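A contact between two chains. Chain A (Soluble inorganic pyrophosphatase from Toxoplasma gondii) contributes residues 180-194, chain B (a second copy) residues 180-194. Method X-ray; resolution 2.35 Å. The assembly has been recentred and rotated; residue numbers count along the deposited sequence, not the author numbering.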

# COMPACT_ATOMS: atom_id res chain seq x y z
N CYS A 180 -4.28 17.73 0.17
CA CYS A 180 -3.70 16.51 -0.41
C CYS A 180 -4.45 15.31 0.17
O CYS A 180 -3.95 14.61 1.05
N ARG A 181 -5.65 15.06 -0.34
CA ARG A 181 -6.47 13.98 0.19
C ARG A 181 -5.82 12.63 -0.07
O ARG A 181 -5.28 12.38 -1.15
N GLY A 182 -5.87 11.76 0.94
CA GLY A 182 -5.31 10.43 0.84
C GLY A 182 -3.83 10.31 1.13
O GLY A 182 -3.32 9.18 1.19
N VAL A 183 -3.12 11.42 1.33
CA VAL A 183 -1.69 11.34 1.57
C VAL A 183 -1.40 10.79 2.96
O VAL A 183 -0.64 9.83 3.12
N VAL A 184 -2.01 11.39 3.99
CA VAL A 184 -1.80 10.90 5.35
C VAL A 184 -2.31 9.47 5.53
O VAL A 184 -1.54 8.63 6.02
N PRO A 185 -3.55 9.12 5.17
CA PRO A 185 -3.96 7.72 5.30
C PRO A 185 -3.22 6.79 4.36
O PRO A 185 -2.98 5.63 4.72
N GLY A 186 -2.83 7.26 3.18
CA GLY A 186 -2.05 6.42 2.28
C GLY A 186 -0.71 6.03 2.88
O GLY A 186 -0.27 4.88 2.74
N ILE A 187 -0.05 6.97 3.57
CA ILE A 187 1.22 6.66 4.21
C ILE A 187 1.01 5.73 5.41
O ILE A 187 1.77 4.77 5.60
N ARG A 188 -0.02 5.99 6.21
CA ARG A 188 -0.30 5.14 7.36
C ARG A 188 -0.61 3.71 6.93
O ARG A 188 -0.08 2.75 7.49
N GLU A 189 -1.47 3.56 5.92
CA GLU A 189 -1.85 2.22 5.49
C GLU A 189 -0.70 1.51 4.78
O GLU A 189 -0.60 0.28 4.85
N TRP A 190 0.17 2.27 4.11
CA TRP A 190 1.33 1.66 3.47
C TRP A 190 2.24 0.99 4.50
O TRP A 190 2.59 -0.18 4.36
N PHE A 191 2.61 1.73 5.54
CA PHE A 191 3.50 1.18 6.55
C PHE A 191 2.81 0.22 7.51
O PHE A 191 3.49 -0.55 8.19
N ARG A 192 1.47 0.24 7.57
CA ARG A 192 0.77 -0.75 8.38
C ARG A 192 0.82 -2.13 7.74
O ARG A 192 0.95 -3.14 8.43
N TRP A 193 0.73 -2.19 6.41
CA TRP A 193 0.50 -3.44 5.70
C TRP A 193 1.72 -3.99 4.96
O TRP A 193 1.69 -5.15 4.55
N TYR A 194 2.78 -3.20 4.78
CA TYR A 194 3.81 -3.56 3.80
C TYR A 194 4.64 -4.78 4.21
O TYR A 194 5.34 -5.34 3.36
N CYS B 180 -11.02 -5.22 12.86
CA CYS B 180 -9.97 -5.42 11.86
C CYS B 180 -9.45 -4.04 11.45
O CYS B 180 -9.80 -3.52 10.38
N ARG B 181 -8.62 -3.45 12.30
CA ARG B 181 -8.12 -2.10 12.05
C ARG B 181 -7.27 -2.07 10.79
O ARG B 181 -6.45 -2.96 10.56
N GLY B 182 -7.47 -1.03 9.99
CA GLY B 182 -6.71 -0.85 8.77
C GLY B 182 -7.22 -1.59 7.56
O GLY B 182 -6.68 -1.38 6.46
N VAL B 183 -8.22 -2.45 7.70
CA VAL B 183 -8.70 -3.21 6.54
C VAL B 183 -9.47 -2.31 5.59
O VAL B 183 -9.16 -2.24 4.39
N VAL B 184 -10.47 -1.60 6.09
CA VAL B 184 -11.24 -0.69 5.23
C VAL B 184 -10.37 0.44 4.69
O VAL B 184 -10.35 0.63 3.46
N PRO B 185 -9.64 1.21 5.50
CA PRO B 185 -8.77 2.24 4.91
C PRO B 185 -7.60 1.66 4.13
O PRO B 185 -7.17 2.28 3.14
N GLY B 186 -7.07 0.51 4.53
CA GLY B 186 -6.00 -0.12 3.77
C GLY B 186 -6.44 -0.51 2.37
O GLY B 186 -5.68 -0.36 1.41
N ILE B 187 -7.66 -1.03 2.24
CA ILE B 187 -8.17 -1.37 0.92
C ILE B 187 -8.45 -0.10 0.11
O ILE B 187 -8.14 -0.03 -1.08
N ARG B 188 -9.02 0.92 0.76
CA ARG B 188 -9.28 2.18 0.08
C ARG B 188 -7.98 2.83 -0.40
O ARG B 188 -7.88 3.27 -1.55
N GLU B 189 -6.98 2.89 0.48
CA GLU B 189 -5.72 3.53 0.10
C GLU B 189 -4.94 2.69 -0.90
O GLU B 189 -4.20 3.25 -1.72
N TRP B 190 -5.07 1.36 -0.85
CA TRP B 190 -4.39 0.52 -1.84
C TRP B 190 -4.88 0.84 -3.24
O TRP B 190 -4.08 1.07 -4.15
N PHE B 191 -6.20 0.85 -3.44
CA PHE B 191 -6.75 1.11 -4.76
C PHE B 191 -6.71 2.58 -5.13
O PHE B 191 -6.84 2.91 -6.32
N ARG B 192 -6.51 3.48 -4.17
CA ARG B 192 -6.33 4.89 -4.50
C ARG B 192 -4.97 5.14 -5.13
O ARG B 192 -4.84 5.96 -6.05
N TRP B 193 -3.93 4.44 -4.65
CA TRP B 193 -2.55 4.77 -4.98
C TRP B 193 -1.87 3.80 -5.94
O TRP B 193 -0.80 4.14 -6.45
N TYR B 194 -2.45 2.62 -6.19
CA TYR B 194 -1.68 1.57 -6.85
C TYR B 194 -1.33 1.87 -8.30
O TYR B 194 -0.47 1.19 -8.86

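Buried charge at a helix pair can be paired within each chain rather than across the contact, and the dimer contact of this pyrophosphatase illustrates this. Helix 183-193 of one copy meets its counterpart with axes 9.0 Å apart at closest approach and N-to-C directions 109° apart. The backbones come near each other where small residues face long ones: the CA atoms of A:Gly186 and B:Glu189 lie 5.2 Å apart, and those of A:Glu189 and B:Gly186 5.1 Å.

A:Glu189 and B:Glu189 sit at the centre. In both chains the CA-to-CB bond points toward the partner, and chi1 and chi2 are both m (-65° and -47° in A, -67° and -48° in B), a folded conformation that brings the carboxylate to A:Arg192 or B:Arg192 of its own chain. That arginine, with chi1 t, chi2 off-well near -147° and chi3 m, presents its guanidinium side-on. The salt bridge has two arms: A:Arg192 NE lies 2.8 Å from A:Glu189 OE1, and A:Arg192 NH2 lies 2.9 Å from A:Glu189 OE2; in chain B the NE arm, B:Arg192 NE to B:Glu189 OE1, is also 2.8 Å. Both carboxylate oxygens are thus engaged within the chain, while the methylene portions of A:Glu189 and B:Glu189 meet across the contact, A:Glu189 CG to B:Glu189 CG at 3.8 Å. Each carboxylate also borders the opposing proline ring, with A:Glu189 OE2 3.4 Å from B:Pro185 CG.

A:Trp193 and B:Trp193 supply the polar link between chains. With chi1 m and chi2 near 100°, each indole reaches the start of the partner helix, where A:Trp193 NE1 donates to B:Gly182 O at 2.9 Å and B:Trp193 NE1 to A:Gly182 O at 3.1 Å. The same NE1 makes a weak hydrogen bond to its own glutamate, 3.2 Å from A:Trp193 NE1 to A:Glu189 OE1, so one N-H is shared between two acceptors. Those acceptors consequently lie close without bonding to each other, A:Glu189 OE1 being 3.2 Å from B:Gly182 O. The far end of the indole gains apolar contact from the partner's valine: A:Trp193 CH2 is 3.8 Å from B:Val183 CG2, although the B:Val183 CA-to-CB bond points away and chi1 is t.

Such close packing depends on glycine. The CA of B:Gly182 lies over one face of the A:Arg192 guanidinium, 3.3 Å from A:Arg192 NE, and an ideal CB there would fall 2.1 Å from that nitrogen. The positive phi of 84° independently calls for glycine, since a CB would also jam against the preceding carbonyl. At B:Gly186 an ideal CB would come within 2.4 Å of A:Trp193 NE1. A:Arg181 and B:Arg181 contribute at the periphery and break the symmetry: chi1 is t in A, where A:Arg181 CG approaches B:Arg192 NH1 at 3.8 Å, but off-well at -28° in B, where the residue touches a crystal neighbour.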

# COMPACT_ATOMS: atom_id res chain seq x y z
CB CYS A 180 -2.20 16.41 -0.12
SG CYS A 180 -1.23 17.87 -0.53
CB ARG A 181 -7.87 14.01 -0.42
CG ARG A 181 -8.74 12.84 -0.00
CD ARG A 181 -9.94 13.29 0.81
NE ARG A 181 -10.75 14.27 0.09
CZ ARG A 181 -11.51 13.98 -0.96
NH1 ARG A 181 -11.59 12.73 -1.41
NH2 ARG A 181 -12.21 14.94 -1.56
CB VAL A 183 -1.02 12.71 1.36
CG1 VAL A 183 0.39 12.70 1.91
CG2 VAL A 183 -1.01 13.06 -0.12
CB VAL A 184 -2.41 11.88 6.37
CG1 VAL A 184 -2.33 11.30 7.77
CG2 VAL A 184 -1.70 13.22 6.31
CB PRO A 185 -5.46 7.75 5.00
CG PRO A 185 -5.64 8.95 4.15
CD PRO A 185 -4.65 9.96 4.65
CB ILE A 187 1.94 7.96 4.62
CG1 ILE A 187 2.43 8.70 3.38
CG2 ILE A 187 3.09 7.66 5.57
CD1 ILE A 187 2.79 10.15 3.65
CB ARG A 188 -1.45 5.70 8.19
CG ARG A 188 -1.82 4.82 9.39
CD ARG A 188 -2.86 5.47 10.29
NE ARG A 188 -3.78 6.31 9.53
CZ ARG A 188 -4.06 7.57 9.83
NH1 ARG A 188 -3.51 8.14 10.90
NH2 ARG A 188 -4.90 8.26 9.07
CB GLU A 189 -3.07 2.28 4.57
CG GLU A 189 -4.34 2.79 5.26
CD GLU A 189 -4.60 2.12 6.60
OE1 GLU A 189 -4.40 0.89 6.72
OE2 GLU A 189 -5.02 2.83 7.54
CB TRP A 190 2.11 2.71 2.67
CG TRP A 190 3.02 2.12 1.64
CD1 TRP A 190 2.76 1.98 0.31
CD2 TRP A 190 4.32 1.57 1.86
NE1 TRP A 190 3.83 1.38 -0.32
CE2 TRP A 190 4.80 1.12 0.61
CE3 TRP A 190 5.14 1.41 2.98
CZ2 TRP A 190 6.05 0.53 0.45
CZ3 TRP A 190 6.38 0.82 2.83
CH2 TRP A 190 6.83 0.39 1.57
CB PHE A 191 4.18 2.32 7.32
CG PHE A 191 5.27 2.99 6.55
CD1 PHE A 191 6.51 2.38 6.42
CD2 PHE A 191 5.06 4.20 5.92
CE1 PHE A 191 7.53 2.99 5.69
CE2 PHE A 191 6.07 4.81 5.20
CZ PHE A 191 7.30 4.20 5.08
CB ARG A 192 -0.69 -0.32 8.60
CG ARG A 192 -1.41 -1.16 9.65
CD ARG A 192 -2.90 -1.32 9.33
NE ARG A 192 -3.60 -0.04 9.29
CZ ARG A 192 -4.10 0.58 10.36
NH1 ARG A 192 -3.98 0.03 11.56
NH2 ARG A 192 -4.72 1.74 10.22
CB TRP A 193 -0.65 -3.27 4.69
CG TRP A 193 -1.99 -3.10 5.33
CD1 TRP A 193 -2.67 -1.93 5.54
CD2 TRP A 193 -2.84 -4.14 5.84
NE1 TRP A 193 -3.87 -2.18 6.15
CE2 TRP A 193 -4.00 -3.53 6.35
CE3 TRP A 193 -2.72 -5.53 5.92
CZ2 TRP A 193 -5.04 -4.26 6.92
CZ3 TRP A 193 -3.75 -6.26 6.49
CH2 TRP A 193 -4.90 -5.62 6.99
CB TYR A 194 4.73 -2.37 3.51
CG TYR A 194 5.77 -2.09 4.57
CD1 TYR A 194 5.40 -1.74 5.86
CD2 TYR A 194 7.12 -2.17 4.27
CE1 TYR A 194 6.35 -1.47 6.83
CE2 TYR A 194 8.08 -1.90 5.23
CZ TYR A 194 7.69 -1.55 6.51
OH TYR A 194 8.64 -1.29 7.47
CB CYS B 180 -10.48 -6.21 10.65
SG CYS B 180 -11.34 -7.75 11.04
CB ARG B 181 -7.30 -1.60 13.23
CG ARG B 181 -7.65 -2.19 14.58
CD ARG B 181 -7.19 -1.25 15.68
NE ARG B 181 -7.47 0.14 15.34
CZ ARG B 181 -7.01 1.18 16.04
NH1 ARG B 181 -6.25 0.98 17.11
NH2 ARG B 181 -7.32 2.42 15.67
CB VAL B 183 -9.54 -4.42 7.00
CG1 VAL B 183 -10.28 -5.02 5.82
CG2 VAL B 183 -8.66 -5.46 7.66
CB VAL B 184 -12.49 -0.18 5.97
CG1 VAL B 184 -13.21 0.86 5.13
CG2 VAL B 184 -13.41 -1.33 6.32
CB PRO B 185 -8.29 3.05 6.12
CG PRO B 185 -8.38 2.11 7.26
CD PRO B 185 -9.57 1.24 6.98
CB ILE B 187 -9.42 -2.26 1.05
CG1 ILE B 187 -9.04 -3.64 1.56
CG2 ILE B 187 -10.15 -2.37 -0.29
CD1 ILE B 187 -10.21 -4.45 2.09
CB ARG B 188 -10.05 3.13 0.99
CG ARG B 188 -10.32 4.50 0.38
CD ARG B 188 -11.22 5.34 1.27
NE ARG B 188 -11.02 5.03 2.68
CZ ARG B 188 -12.00 4.72 3.53
NH1 ARG B 188 -13.26 4.70 3.11
NH2 ARG B 188 -11.72 4.45 4.79
CB GLU B 189 -4.87 3.81 1.34
CG GLU B 189 -5.45 4.86 2.29
CD GLU B 189 -5.92 6.11 1.57
OE1 GLU B 189 -5.23 6.56 0.62
OE2 GLU B 189 -6.97 6.67 1.96
CB TRP B 190 -4.61 -0.96 -1.51
CG TRP B 190 -3.62 -1.86 -2.19
CD1 TRP B 190 -2.48 -2.39 -1.65
CD2 TRP B 190 -3.68 -2.35 -3.54
NE1 TRP B 190 -1.84 -3.17 -2.58
CE2 TRP B 190 -2.55 -3.16 -3.75
CE3 TRP B 190 -4.59 -2.17 -4.59
CZ2 TRP B 190 -2.30 -3.79 -4.96
CZ3 TRP B 190 -4.34 -2.80 -5.80
CH2 TRP B 190 -3.20 -3.60 -5.98
CB PHE B 191 -8.19 0.59 -4.82
CG PHE B 191 -8.27 -0.91 -4.96
CD1 PHE B 191 -8.02 -1.52 -6.18
CD2 PHE B 191 -8.60 -1.70 -3.88
CE1 PHE B 191 -8.09 -2.89 -6.32
CE2 PHE B 191 -8.67 -3.08 -4.01
CZ PHE B 191 -8.42 -3.67 -5.23
CB ARG B 192 -6.51 5.76 -3.26
CG ARG B 192 -6.62 7.25 -3.59
CD ARG B 192 -6.04 8.13 -2.50
NE ARG B 192 -6.72 7.96 -1.22
CZ ARG B 192 -7.84 8.59 -0.89
NH1 ARG B 192 -8.41 9.43 -1.74
NH2 ARG B 192 -8.40 8.38 0.30
CB TRP B 193 -1.72 4.85 -3.69
CG TRP B 193 -2.05 6.03 -2.84
CD1 TRP B 193 -2.83 6.04 -1.72
CD2 TRP B 193 -1.61 7.37 -3.03
NE1 TRP B 193 -2.90 7.31 -1.20
CE2 TRP B 193 -2.16 8.15 -1.99
CE3 TRP B 193 -0.81 8.00 -3.99
CZ2 TRP B 193 -1.93 9.52 -1.88
CZ3 TRP B 193 -0.58 9.36 -3.88
CH2 TRP B 193 -1.14 10.11 -2.83
CB TYR B 194 -2.43 0.23 -6.76
CG TYR B 194 -3.59 0.04 -7.72
CD1 TYR B 194 -3.60 -1.00 -8.63
CD2 TYR B 194 -4.70 0.89 -7.69
CE1 TYR B 194 -4.65 -1.20 -9.50
CE2 TYR B 194 -5.76 0.70 -8.56
CZ TYR B 194 -5.73 -0.34 -9.46
OH TYR B 194 -6.79 -0.53 -10.33